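Local coordinates for protein subclass B3 metallo-beta-lactamase (Sphingobium indicum, PDB 7LUU) that hydrolyses beta-lactam antibiotics, probably by activating water at a two-zinc active site, at residues 54-59 with 91-96; 129-134 with 171-176; 63-68 with 209-214; 81-86 with 188-193; 253-258 with 284-289. One frame throughout, in Å; residues are numbered along the deposited sequence. Where two conformers were deposited one is given.

Interaction 1: 54-59 with 91-96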
# COMPACT_ATOMS: atom_id res chain seq x y z
N GLU A 54 14.40 -8.83 7.07
CA GLU A 54 13.35 -9.64 6.49
C GLU A 54 12.50 -8.86 5.49
O GLU A 54 12.23 -9.37 4.38
CB GLU A 54 12.41 -10.18 7.58
CG GLU A 54 13.10 -11.03 8.62
CD GLU A 54 12.34 -12.30 8.90
OE1 GLU A 54 12.96 -13.37 8.71
OE2 GLU A 54 11.13 -12.23 9.30
N TRP A 55 12.00 -7.69 5.89
CA TRP A 55 11.11 -6.93 5.01
C TRP A 55 11.77 -6.64 3.67
O TRP A 55 11.10 -6.68 2.64
CB TRP A 55 10.75 -5.58 5.63
CG TRP A 55 9.65 -5.59 6.62
CD1 TRP A 55 8.59 -6.46 6.69
CD2 TRP A 55 9.45 -4.62 7.66
NE1 TRP A 55 7.74 -6.09 7.74
CE2 TRP A 55 8.26 -4.97 8.34
CE3 TRP A 55 10.18 -3.50 8.08
CZ2 TRP A 55 7.79 -4.20 9.43
CZ3 TRP A 55 9.72 -2.75 9.19
CH2 TRP A 55 8.53 -3.11 9.82
N LEU A 56 13.05 -6.26 3.68
CA LEU A 56 13.69 -5.79 2.47
C LEU A 56 14.57 -6.88 1.84
O LEU A 56 15.40 -6.59 0.99
CB LEU A 56 14.55 -4.55 2.78
CG LEU A 56 13.73 -3.39 3.31
CD1 LEU A 56 14.65 -2.14 3.46
CD2 LEU A 56 12.59 -3.03 2.37
N ALA A 57 14.36 -8.15 2.20
CA ALA A 57 15.13 -9.18 1.52
C ALA A 57 14.90 -9.08 0.01
O ALA A 57 13.76 -8.88 -0.45
CB ALA A 57 14.71 -10.56 2.06
N PRO A 58 15.93 -9.19 -0.80
CA PRO A 58 15.78 -8.85 -2.21
C PRO A 58 15.09 -9.94 -2.99
O PRO A 58 15.28 -11.15 -2.75
CB PRO A 58 17.23 -8.70 -2.70
CG PRO A 58 18.05 -9.58 -1.74
CD PRO A 58 17.35 -9.42 -0.41
N LEU A 59 14.40 -9.50 -4.06
CA LEU A 59 13.81 -10.37 -5.07
C LEU A 59 14.07 -9.76 -6.44
O LEU A 59 14.01 -8.53 -6.58
CB LEU A 59 12.30 -10.51 -4.87
CG LEU A 59 11.85 -11.26 -3.59
CD1 LEU A 59 10.31 -11.20 -3.51
CD2 LEU A 59 12.36 -12.76 -3.58
N ASP A 91 3.34 2.37 -3.53
CA ASP A 91 4.08 2.33 -2.25
C ASP A 91 5.59 2.50 -2.44
O ASP A 91 6.13 2.61 -3.56
CB ASP A 91 3.72 1.06 -1.45
CG ASP A 91 2.38 1.22 -0.71
OD1 ASP A 91 1.91 2.37 -0.54
OD2 ASP A 91 1.82 0.22 -0.30
N GLY A 92 6.26 2.63 -1.29
CA GLY A 92 7.67 3.02 -1.30
C GLY A 92 8.50 2.32 -0.24
O GLY A 92 9.66 2.70 -0.06
N ALA A 93 7.96 1.32 0.45
CA ALA A 93 8.69 0.61 1.50
C ALA A 93 9.34 1.59 2.50
O ALA A 93 8.77 2.65 2.83
CB ALA A 93 9.70 -0.40 0.89
N LEU A 94 10.49 1.18 3.09
CA LEU A 94 11.18 1.97 4.12
C LEU A 94 12.05 3.06 3.49
O LEU A 94 12.32 3.05 2.28
CB LEU A 94 12.08 1.04 4.93
CG LEU A 94 11.34 -0.00 5.77
CD1 LEU A 94 12.44 -0.94 6.33
CD2 LEU A 94 10.75 0.66 6.91
N PRO A 95 12.49 4.06 4.27
CA PRO A 95 13.31 5.12 3.64
C PRO A 95 14.54 4.58 2.90
O PRO A 95 14.88 5.03 1.79
CB PRO A 95 13.70 6.00 4.84
CG PRO A 95 12.44 5.83 5.80
CD PRO A 95 12.18 4.34 5.70
N GLN A 96 15.27 3.64 3.51
CA GLN A 96 16.47 3.14 2.86
C GLN A 96 16.15 2.24 1.67
O GLN A 96 17.08 1.90 0.93
CB GLN A 96 17.32 2.38 3.89
CG GLN A 96 16.67 1.07 4.42
CD GLN A 96 15.87 1.24 5.74
OE1 GLN A 96 15.15 2.24 5.95
NE2 GLN A 96 15.99 0.25 6.62
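L94 and L56 meet methyl to methyl beside W55, where helix 49-55 ends against the loop that follows strand 87-90. The tight part of the contact centres on one methyl: L94 CD1 is 3.8 Å from L56 CD1 and, equally close at 3.8 Å, from W55 CE3 on the benzene half of the indole. The L94 and W55 side chains cross at about a right angle, and the methyl comes to the ring obliquely. L56 is the first residue to leave the helix. Its CG, anti to the carbonyl carbon (chi1 -61°), heads the side chain to the loop; L56 CD1 also touches Q96 CG at 3.9 Å. The looser side is that of the other methyl, L56 CD2, which stays 4.2 Å from CB of A93. L94 and A93 are buried, whereas W55, L56 and Q96 keep some exposure to solvent. Q96 meets L56 through CG, while its NE2 is hydrogen-bonded to M47 O. The W55 side chain also lies about 4 Å from the side chains of D126 and H267, two ligands of the second zinc, and about 6 Å from a zinc ion. The contact is made by carbon atoms and held by van der Waals and hydrophobic forces, so shape rather than bond direction sets how the helix end meets this loop beside the metal site.

Interaction 2: 129-134 with 171-176; sequences GGIAAL and PAVSRL
The CB methyl of A132 packs on the loop, 3.4 Å from A172 O and 3.9 Å from P171 CB. A132 stands in the first turn of helix 131-138, and its short side chain lets the helix come close: the CA atoms of A132 and V173 are 5.2 Å apart. Just before the helix, G129 O sits against the proline ring, nearest P171 CG at 3.4 Å, with CB and CD slightly farther off. On the other flank CG2 of V173 meets CG2 of I131 at 4.0 Å. The I131 branch is anti to its own backbone N and beside the carbonyl carbon, and the two side chains cross obliquely. V173 CG2 also lies 4.1 Å from A132 N. That N-H, in the first turn of the helix, is satisfied by water 1, to which A132 N donates at 2.8 Å. Water 1 in turn donates to P171 O, also at 2.8 Å, and so bridges helix and loop where no direct bond joins them. I131 and V173 both continue onto V142 of strand 141-144. Helix 131-138 follows the zinc ligands D126 and H127 and links the adjacent parallel strands 115-119 and 141-144, a beta-alpha-beta crossover that belongs to the alpha-beta/beta-alpha fold of metallo-beta-lactamases.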
# COMPACT_ATOMS: atom_id res chain seq x y z
N GLY A 129 7.59 5.03 3.86
CA GLY A 129 8.87 5.54 4.31
C GLY A 129 9.77 6.03 3.18
O GLY A 129 10.47 7.04 3.35
N GLY A 130 9.76 5.33 2.06
CA GLY A 130 10.59 5.71 0.94
C GLY A 130 9.94 6.62 -0.06
O GLY A 130 10.58 7.00 -1.06
N ILE A 131 8.69 7.00 0.14
CA ILE A 131 7.96 7.75 -0.89
C ILE A 131 8.54 9.15 -1.10
O ILE A 131 8.68 9.60 -2.23
CB ILE A 131 6.47 7.79 -0.52
CG1 ILE A 131 5.83 6.42 -0.78
CG2 ILE A 131 5.75 8.83 -1.35
CD1 ILE A 131 4.27 6.44 -0.45
N ALA A 132 8.84 9.88 -0.02
CA ALA A 132 9.42 11.20 -0.20
C ALA A 132 10.68 11.17 -1.02
O ALA A 132 10.89 12.03 -1.90
CB ALA A 132 9.69 11.84 1.17
N ALA A 133 11.58 10.21 -0.74
CA ALA A 133 12.80 10.12 -1.51
C ALA A 133 12.48 9.83 -2.97
O ALA A 133 13.14 10.35 -3.88
CB ALA A 133 13.72 9.04 -0.93
N LEU A 134 11.56 8.89 -3.20
CA LEU A 134 11.20 8.52 -4.58
C LEU A 134 10.59 9.70 -5.32
O LEU A 134 10.91 9.96 -6.49
CB LEU A 134 10.19 7.33 -4.60
CG LEU A 134 10.79 6.03 -4.05
CD1 LEU A 134 9.66 5.06 -3.74
CD2 LEU A 134 11.78 5.50 -5.11
N PRO A 171 9.97 10.16 6.84
CA PRO A 171 10.04 11.25 5.85
C PRO A 171 8.65 11.76 5.45
O PRO A 171 7.78 11.00 4.98
CB PRO A 171 10.79 10.60 4.67
CG PRO A 171 11.69 9.53 5.40
CD PRO A 171 10.81 8.99 6.46
N ALA A 172 8.46 13.07 5.55
CA ALA A 172 7.18 13.67 5.19
C ALA A 172 7.11 13.99 3.70
O ALA A 172 8.12 14.25 3.05
CB ALA A 172 6.92 14.96 5.99
N VAL A 173 5.89 13.97 3.17
CA VAL A 173 5.65 14.20 1.76
C VAL A 173 4.87 15.50 1.62
O VAL A 173 3.87 15.70 2.31
CB VAL A 173 4.78 13.06 1.17
CG1 VAL A 173 4.41 13.29 -0.34
CG2 VAL A 173 5.44 11.74 1.34
N SER A 174 5.21 16.28 0.62
CA SER A 174 4.47 17.51 0.43
C SER A 174 3.69 17.55 -0.87
O SER A 174 2.67 18.23 -0.93
CB SER A 174 5.43 18.72 0.49
OG SER A 174 6.63 18.45 -0.25
N ARG A 175 4.12 16.81 -1.90
CA ARG A 175 3.59 16.99 -3.27
C ARG A 175 2.51 15.92 -3.43
O ARG A 175 2.82 14.80 -3.87
CB ARG A 175 4.67 16.79 -4.34
CG ARG A 175 4.21 17.01 -5.82
CD ARG A 175 5.27 16.58 -6.83
NE ARG A 175 6.54 17.30 -6.69
CZ ARG A 175 7.75 16.72 -6.61
NH1 ARG A 175 7.91 15.39 -6.69
NH2 ARG A 175 8.84 17.52 -6.49
N LEU A 176 1.24 16.30 -3.13
CA LEU A 176 0.17 15.33 -2.83
C LEU A 176 -1.10 15.62 -3.61
O LEU A 176 -1.55 16.78 -3.69
CB LEU A 176 -0.23 15.34 -1.37
CG LEU A 176 0.76 14.58 -0.50
CD1 LEU A 176 0.74 15.10 0.89
CD2 LEU A 176 0.40 13.14 -0.47
O HOH W 1 7.98 9.42 2.63

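Interaction 3: 63-68 with 209-214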
# COMPACT_ATOMS: atom_id res chain seq x y z
N ARG A 63 7.61 -9.19 -14.05
CA ARG A 63 6.34 -8.79 -14.67
C ARG A 63 5.22 -9.61 -14.03
O ARG A 63 5.37 -10.83 -13.82
CB ARG A 63 6.35 -9.04 -16.20
CG ARG A 63 5.01 -8.67 -16.88
CD ARG A 63 4.93 -9.34 -18.31
NE ARG A 63 6.16 -9.09 -19.03
CZ ARG A 63 6.49 -7.93 -19.57
NH1 ARG A 63 5.65 -6.91 -19.49
NH2 ARG A 63 7.65 -7.78 -20.20
N VAL A 64 4.13 -8.94 -13.66
CA VAL A 64 2.94 -9.60 -13.15
C VAL A 64 2.10 -10.04 -14.33
O VAL A 64 1.83 -11.23 -14.52
CB VAL A 64 2.14 -8.64 -12.24
CG1 VAL A 64 0.84 -9.27 -11.71
CG2 VAL A 64 2.97 -8.30 -10.96
N PHE A 65 1.69 -9.08 -15.13
CA PHE A 65 0.90 -9.37 -16.31
C PHE A 65 0.92 -8.09 -17.14
O PHE A 65 0.86 -6.99 -16.59
CB PHE A 65 -0.55 -9.74 -15.95
CG PHE A 65 -1.34 -10.21 -17.11
CD1 PHE A 65 -1.17 -11.51 -17.58
CD2 PHE A 65 -2.28 -9.38 -17.72
CE1 PHE A 65 -1.91 -11.99 -18.66
CE2 PHE A 65 -3.06 -9.88 -18.83
CZ PHE A 65 -2.83 -11.13 -19.31
N GLY A 66 1.07 -8.24 -18.43
CA GLY A 66 0.91 -7.00 -19.20
C GLY A 66 2.00 -6.03 -18.89
O GLY A 66 3.16 -6.38 -18.74
N ASN A 67 1.55 -4.80 -18.66
CA ASN A 67 2.33 -3.62 -18.38
C ASN A 67 2.69 -3.47 -16.91
O ASN A 67 3.24 -2.44 -16.53
CB ASN A 67 1.55 -2.38 -18.86
CG ASN A 67 0.20 -2.05 -18.06
OD1 ASN A 67 -0.32 -2.80 -17.23
ND2 ASN A 67 -0.39 -0.91 -18.43
N SER A 68 2.39 -4.46 -16.07
CA SER A 68 2.43 -4.27 -14.63
C SER A 68 3.48 -5.19 -14.05
O SER A 68 3.56 -6.38 -14.42
CB SER A 68 1.01 -4.62 -14.04
OG SER A 68 0.08 -3.61 -14.52
N TRP A 209 -6.77 -1.84 -11.29
CA TRP A 209 -6.66 -1.46 -12.67
C TRP A 209 -6.58 -2.71 -13.52
O TRP A 209 -6.28 -3.80 -13.04
CB TRP A 209 -5.40 -0.58 -12.86
CG TRP A 209 -4.08 -1.36 -12.73
CD1 TRP A 209 -3.29 -1.90 -13.73
CD2 TRP A 209 -3.43 -1.70 -11.48
NE1 TRP A 209 -2.17 -2.53 -13.17
CE2 TRP A 209 -2.22 -2.39 -11.81
CE3 TRP A 209 -3.72 -1.43 -10.16
CZ2 TRP A 209 -1.34 -2.90 -10.83
CZ3 TRP A 209 -2.81 -1.93 -9.13
CH2 TRP A 209 -1.65 -2.66 -9.51
N ASN A 210 -6.80 -2.54 -14.83
CA ASN A 210 -6.65 -3.62 -15.81
C ASN A 210 -5.25 -3.61 -16.43
O ASN A 210 -4.70 -2.54 -16.74
CB ASN A 210 -7.67 -3.43 -16.93
CG ASN A 210 -9.02 -4.09 -16.64
OD1 ASN A 210 -9.18 -4.77 -15.62
ND2 ASN A 210 -10.00 -3.92 -17.56
N ALA A 211 -4.69 -4.81 -16.58
CA ALA A 211 -3.45 -5.04 -17.31
C ALA A 211 -3.76 -5.99 -18.44
O ALA A 211 -4.52 -6.95 -18.25
CB ALA A 211 -2.34 -5.61 -16.39
N CYS A 212 -3.26 -5.68 -19.64
CA CYS A 212 -3.65 -6.45 -20.81
C CYS A 212 -2.44 -7.00 -21.53
O CYS A 212 -1.39 -6.37 -21.55
CB CYS A 212 -4.47 -5.60 -21.81
SG CYS A 212 -5.95 -4.88 -20.99
N GLU A 213 -2.63 -8.18 -22.14
CA GLU A 213 -1.66 -8.77 -23.07
C GLU A 213 -2.45 -9.12 -24.31
O GLU A 213 -3.29 -10.03 -24.24
CB GLU A 213 -0.99 -10.01 -22.48
CG GLU A 213 -0.01 -9.63 -21.32
CD GLU A 213 0.70 -10.80 -20.66
OE1 GLU A 213 0.57 -11.95 -21.18
OE2 GLU A 213 1.40 -10.61 -19.62
N GLY A 214 -2.20 -8.39 -25.39
CA GLY A 214 -3.00 -8.53 -26.60
C GLY A 214 -4.45 -8.23 -26.27
O GLY A 214 -4.78 -7.16 -25.73
O HOH W 2 -2.71 -0.85 -17.73
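E213 grips the type II' beta turn from F65 to S68, at the tip of the hairpin 62-65/68-70, as strand 209-213 passes strand 63-65 at 97°. E213 OE2 accepts the backbone N-H of G66 through its anti lone pair at 2.7 Å, in an almost straight bond of 172°. The carboxylate lies flat over the F65 ring, the two planes only 11° apart, with CD of E213 3.5 Å above the ring plane and shifted toward the rim. CG of E213 adds a CH-pi contact over the face, 3.9 Å from the centroid of the F65 ring. At the ring edge, A211 O lies 3.3 Å from CE2 of F65. Toward the start of the segment, NE1 of W209 donates to S68 OG at 2.8 Å, with the oxygen nearly in the indole plane. S68 OG in turn donates to N67 OD1 at 2.9 Å, from above the N67 carbonyl plane. Around this shell, F65 makes a cation-pi interaction with K218, W209 packs on I81, and C212 is disulfide-bonded to C217. A classic beta bulge, V64 and F65 both facing S68, adjoins the turn, which R63 clasps from its own segment. R63 NH1 lies 2.7 Å from G66 O, which sits in the guanidinium plane, and that plane is nearly perpendicular to the E213 carboxylate. R63 NE remains 5.0 Å from E213 OE2.

Interaction 4: 81-86 with 188-193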
# COMPACT_ATOMS: atom_id res chain seq x y z
N ILE A 81 3.64 0.30 -12.83
CA ILE A 81 2.74 0.19 -13.99
C ILE A 81 3.30 1.05 -15.10
O ILE A 81 3.50 2.26 -14.91
CB ILE A 81 1.31 0.66 -13.64
CG1 ILE A 81 0.80 -0.11 -12.42
CG2 ILE A 81 0.35 0.53 -14.89
CD1 ILE A 81 -0.49 0.52 -11.88
N ASP A 82 3.51 0.45 -16.27
CA ASP A 82 3.91 1.19 -17.46
C ASP A 82 2.64 1.55 -18.24
O ASP A 82 2.06 0.71 -18.93
CB ASP A 82 4.89 0.36 -18.28
CG ASP A 82 5.23 1.02 -19.60
OD1 ASP A 82 4.81 2.18 -19.77
OD2 ASP A 82 5.83 0.29 -20.47
N THR A 83 2.26 2.84 -18.22
CA THR A 83 0.95 3.22 -18.75
C THR A 83 0.98 3.58 -20.23
O THR A 83 -0.08 3.78 -20.82
CB THR A 83 0.40 4.43 -18.00
OG1 THR A 83 1.18 5.57 -18.42
CG2 THR A 83 0.58 4.28 -16.44
N GLY A 84 2.16 3.70 -20.81
CA GLY A 84 2.32 4.19 -22.16
C GLY A 84 2.55 5.69 -22.23
O GLY A 84 3.00 6.19 -23.27
N ALA A 85 2.28 6.40 -21.14
CA ALA A 85 2.50 7.84 -21.00
C ALA A 85 3.13 8.15 -19.65
O ALA A 85 2.88 9.19 -19.03
CB ALA A 85 1.20 8.62 -21.13
N GLY A 86 4.01 7.28 -19.21
CA GLY A 86 4.67 7.44 -17.93
C GLY A 86 4.42 6.23 -17.06
O GLY A 86 3.59 5.37 -17.36
N GLY A 188 -2.08 7.72 -19.77
CA GLY A 188 -1.71 6.86 -20.88
C GLY A 188 -2.92 6.02 -21.21
O GLY A 188 -4.05 6.53 -21.33
N ARG A 189 -2.72 4.72 -21.38
CA ARG A 189 -3.86 3.89 -21.70
C ARG A 189 -4.45 3.24 -20.47
O ARG A 189 -5.42 2.48 -20.62
CB ARG A 189 -3.49 2.80 -22.72
CG ARG A 189 -2.45 1.83 -22.24
CD ARG A 189 -2.38 0.59 -23.14
NE ARG A 189 -2.17 0.89 -24.55
CZ ARG A 189 -3.06 0.65 -25.51
NH1 ARG A 189 -2.79 0.95 -26.78
NH2 ARG A 189 -4.24 0.10 -25.20
N ALA A 190 -3.91 3.54 -19.26
CA ALA A 190 -4.28 2.90 -18.00
C ALA A 190 -5.33 3.71 -17.25
O ALA A 190 -5.42 4.93 -17.42
CB ALA A 190 -3.07 2.74 -17.09
N SER A 191 -6.14 3.01 -16.46
CA SER A 191 -7.22 3.61 -15.66
C SER A 191 -7.11 2.96 -14.30
O SER A 191 -7.37 1.76 -14.16
CB SER A 191 -8.60 3.36 -16.23
OG SER A 191 -8.66 4.01 -17.49
N ILE A 192 -6.76 3.74 -13.28
CA ILE A 192 -6.55 3.16 -11.95
C ILE A 192 -7.63 3.69 -11.01
O ILE A 192 -7.74 4.90 -10.81
CB ILE A 192 -5.16 3.53 -11.43
CG1 ILE A 192 -4.09 3.01 -12.46
CG2 ILE A 192 -4.93 2.90 -10.06
CD1 ILE A 192 -2.71 3.74 -12.29
N THR A 193 -8.36 2.81 -10.35
CA THR A 193 -9.42 3.27 -9.47
C THR A 193 -8.96 3.22 -8.02
O THR A 193 -8.36 2.24 -7.58
CB THR A 193 -10.70 2.46 -9.63
OG1 THR A 193 -11.16 2.57 -10.99
CG2 THR A 193 -11.79 2.97 -8.69
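Two beta-hairpin turns touch here: the turn between strands 79-82 and 87-90, and the one that joins strands 184-187 and 190-196. They are tied by one backbone bond, R189 N to T83 O at 2.9 Å, whose donor arrives nearly along the C=O axis. The aliphatic R189 CG also lies 3.4 Å from T83 O. Beside the bond, CB of A85 presses on CA of G188 at 3.4 Å, closer than usual for two carbons. The first turn is stiffened from within. T83 OG1, set between its backbone N and carbonyl carbon (chi1 72°), accepts from A85 N in an ST turn and donates to G86 O at 2.6 Å. That carbonyl is gripped twice, since T83 N also binds it, and D82 OD1 takes G84 N in an Asx turn from above the carboxylate plane. Further in, CB of A190 rests 4.0 Å from CB of T83. Deeper still, I81 and I192 reach toward each other tip to tip, their CD1 methyls 3.9 Å apart, and both pack on W209. Strands of the two different sheets thus meet through apolar side chains, as in the beta sandwich at the core of the metallo-beta-lactamase fold.

Interaction 5: 253-258 with 284-289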
# COMPACT_ATOMS: atom_id res chain seq x y z
N ARG A 253 -16.74 -5.38 2.48
CA ARG A 253 -17.75 -5.29 1.42
C ARG A 253 -17.11 -4.87 0.10
O ARG A 253 -17.40 -5.48 -0.95
CB ARG A 253 -18.86 -4.29 1.79
CG ARG A 253 -19.75 -4.70 3.00
CD ARG A 253 -21.01 -3.79 3.21
NE ARG A 253 -20.70 -2.41 3.59
CZ ARG A 253 -20.54 -2.00 4.85
NH1 ARG A 253 -20.65 -2.85 5.87
NH2 ARG A 253 -20.27 -0.74 5.10
N ARG A 254 -16.18 -3.92 0.16
CA ARG A 254 -15.47 -3.48 -1.04
C ARG A 254 -14.66 -4.62 -1.62
O ARG A 254 -14.71 -4.90 -2.83
CB ARG A 254 -14.55 -2.29 -0.73
CG ARG A 254 -13.59 -1.94 -1.88
CD ARG A 254 -14.43 -1.49 -3.11
NE ARG A 254 -15.35 -0.43 -2.69
CZ ARG A 254 -16.61 -0.30 -3.12
NH1 ARG A 254 -17.11 -1.16 -4.02
NH2 ARG A 254 -17.39 0.66 -2.64
N MET A 255 -13.86 -5.27 -0.76
CA MET A 255 -12.98 -6.32 -1.26
C MET A 255 -13.76 -7.53 -1.80
O MET A 255 -13.31 -8.19 -2.73
CB MET A 255 -12.02 -6.76 -0.14
CG MET A 255 -11.00 -5.69 0.16
SD MET A 255 -9.85 -5.29 -1.21
CE MET A 255 -9.03 -6.82 -1.30
N GLY A 256 -14.96 -7.77 -1.29
CA GLY A 256 -15.84 -8.78 -1.88
C GLY A 256 -16.45 -8.38 -3.21
O GLY A 256 -16.77 -9.27 -4.02
N ALA A 257 -16.61 -7.09 -3.47
CA ALA A 257 -17.19 -6.58 -4.72
C ALA A 257 -16.18 -6.43 -5.86
O ALA A 257 -16.59 -6.39 -7.03
CB ALA A 257 -17.83 -5.20 -4.50
N LEU A 258 -14.88 -6.31 -5.56
CA LEU A 258 -13.93 -6.01 -6.61
C LEU A 258 -13.79 -7.16 -7.58
O LEU A 258 -13.75 -8.33 -7.19
CB LEU A 258 -12.55 -5.75 -6.01
CG LEU A 258 -12.32 -4.40 -5.41
CD1 LEU A 258 -11.00 -4.37 -4.64
CD2 LEU A 258 -12.43 -3.31 -6.50
N ARG A 284 -11.74 -11.92 -1.97
CA ARG A 284 -12.70 -12.34 -0.94
C ARG A 284 -12.00 -13.11 0.18
O ARG A 284 -12.29 -12.87 1.36
CB ARG A 284 -13.85 -13.15 -1.57
CG ARG A 284 -14.86 -12.20 -2.24
CD ARG A 284 -16.06 -12.98 -2.85
NE ARG A 284 -15.71 -13.76 -4.03
CZ ARG A 284 -15.54 -13.28 -5.28
NH1 ARG A 284 -15.67 -11.94 -5.57
NH2 ARG A 284 -15.22 -14.15 -6.24
N SER A 285 -11.08 -14.01 -0.17
CA SER A 285 -10.31 -14.74 0.86
C SER A 285 -9.47 -13.80 1.71
O SER A 285 -9.33 -14.01 2.93
CB SER A 285 -9.44 -15.80 0.21
OG SER A 285 -10.32 -16.78 -0.35
N TYR A 286 -8.85 -12.83 1.06
CA TYR A 286 -8.04 -11.85 1.78
C TYR A 286 -8.89 -11.13 2.82
O TYR A 286 -8.46 -10.92 3.95
CB TYR A 286 -7.45 -10.88 0.77
CG TYR A 286 -6.51 -9.78 1.27
CD1 TYR A 286 -5.21 -10.08 1.67
CD2 TYR A 286 -6.97 -8.47 1.40
CE1 TYR A 286 -4.34 -9.06 2.09
CE2 TYR A 286 -6.12 -7.45 1.83
CZ TYR A 286 -4.84 -7.76 2.20
OH TYR A 286 -3.96 -6.78 2.55
N ALA A 287 -10.08 -10.68 2.41
CA ALA A 287 -10.98 -10.01 3.36
C ALA A 287 -11.40 -10.95 4.48
O ALA A 287 -11.46 -10.54 5.63
CB ALA A 287 -12.21 -9.50 2.64
N GLU A 288 -11.72 -12.21 4.16
CA GLU A 288 -12.14 -13.14 5.21
C GLU A 288 -11.03 -13.37 6.23
O GLU A 288 -11.32 -13.51 7.43
CB GLU A 288 -12.56 -14.48 4.62
CG GLU A 288 -13.11 -15.42 5.72
CD GLU A 288 -14.31 -14.82 6.50
OE1 GLU A 288 -15.21 -14.16 5.90
OE2 GLU A 288 -14.30 -14.98 7.74
N ARG A 289 -9.77 -13.45 5.76
CA ARG A 289 -8.62 -13.53 6.70
C ARG A 289 -8.62 -12.39 7.70
O ARG A 289 -8.47 -12.62 8.92
CB ARG A 289 -7.27 -13.58 5.92
CG ARG A 289 -5.97 -13.26 6.79
CD ARG A 289 -4.65 -13.19 6.00
NE ARG A 289 -3.51 -13.11 6.95
CZ ARG A 289 -3.10 -11.96 7.51
NH1 ARG A 289 -2.12 -11.93 8.41
NH2 ARG A 289 -3.68 -10.81 7.15
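An antiparallel helix pair forms this contact, in which the last turns of helix 242-257 lie against the first part of helix 282-300. The short axes run at 160° to each other and approach to 8.4 Å. On the inner side, CB of M255 meets CB of A287 at 3.9 Å. The M255 chain bends at chi2 and chi3 and carries its CE methyl to CD2 of the Y286 ring, 3.8 Å away and oblique to it. The outer side is more exposed, and there R284 lies across G256: CG of R284 touches G256 CA at 3.6 Å. A bend at chi3 (-71°) then turns NE, and beyond it R284 NH1 donates to G256 O at 3.3 Å, a long bond in which the oxygen lies at the guanidinium edge, in its plane. Because this carbonyl belongs to the C-terminal turn of helix 242-257, the arginine charge probably also complements the negative end of the helix dipole. Y286 OH is hydrogen-bonded to S224 O. Beneath the pair runs strand 216-223, whose A223 touches both M255 and Y286 and whose V221 meets L258, so the two helices cover this part of the six-stranded sheet.

Overall arrangement
Interactions 3 and 4 are close neighbours, centres about 10 Å apart, and both join the seven-stranded to the six-stranded sheet. The adjacent strands 190-196 and 205-213 serve them, and N67 O to D82 N (2.9 Å) links them directly. Along the chain, both segments of interaction 4 fall between those of interaction 3, and those of interaction 2 between those of interaction 4. Interactions 1 and 2, centres about 15 Å apart, also touch, through A93 and G130. Interaction 5 comes last in sequence, across the chain's centre from interactions 1 and 2. The set thus spans the sheet sandwich and helices on its outer faces, and interaction 1 lies beside the metal site.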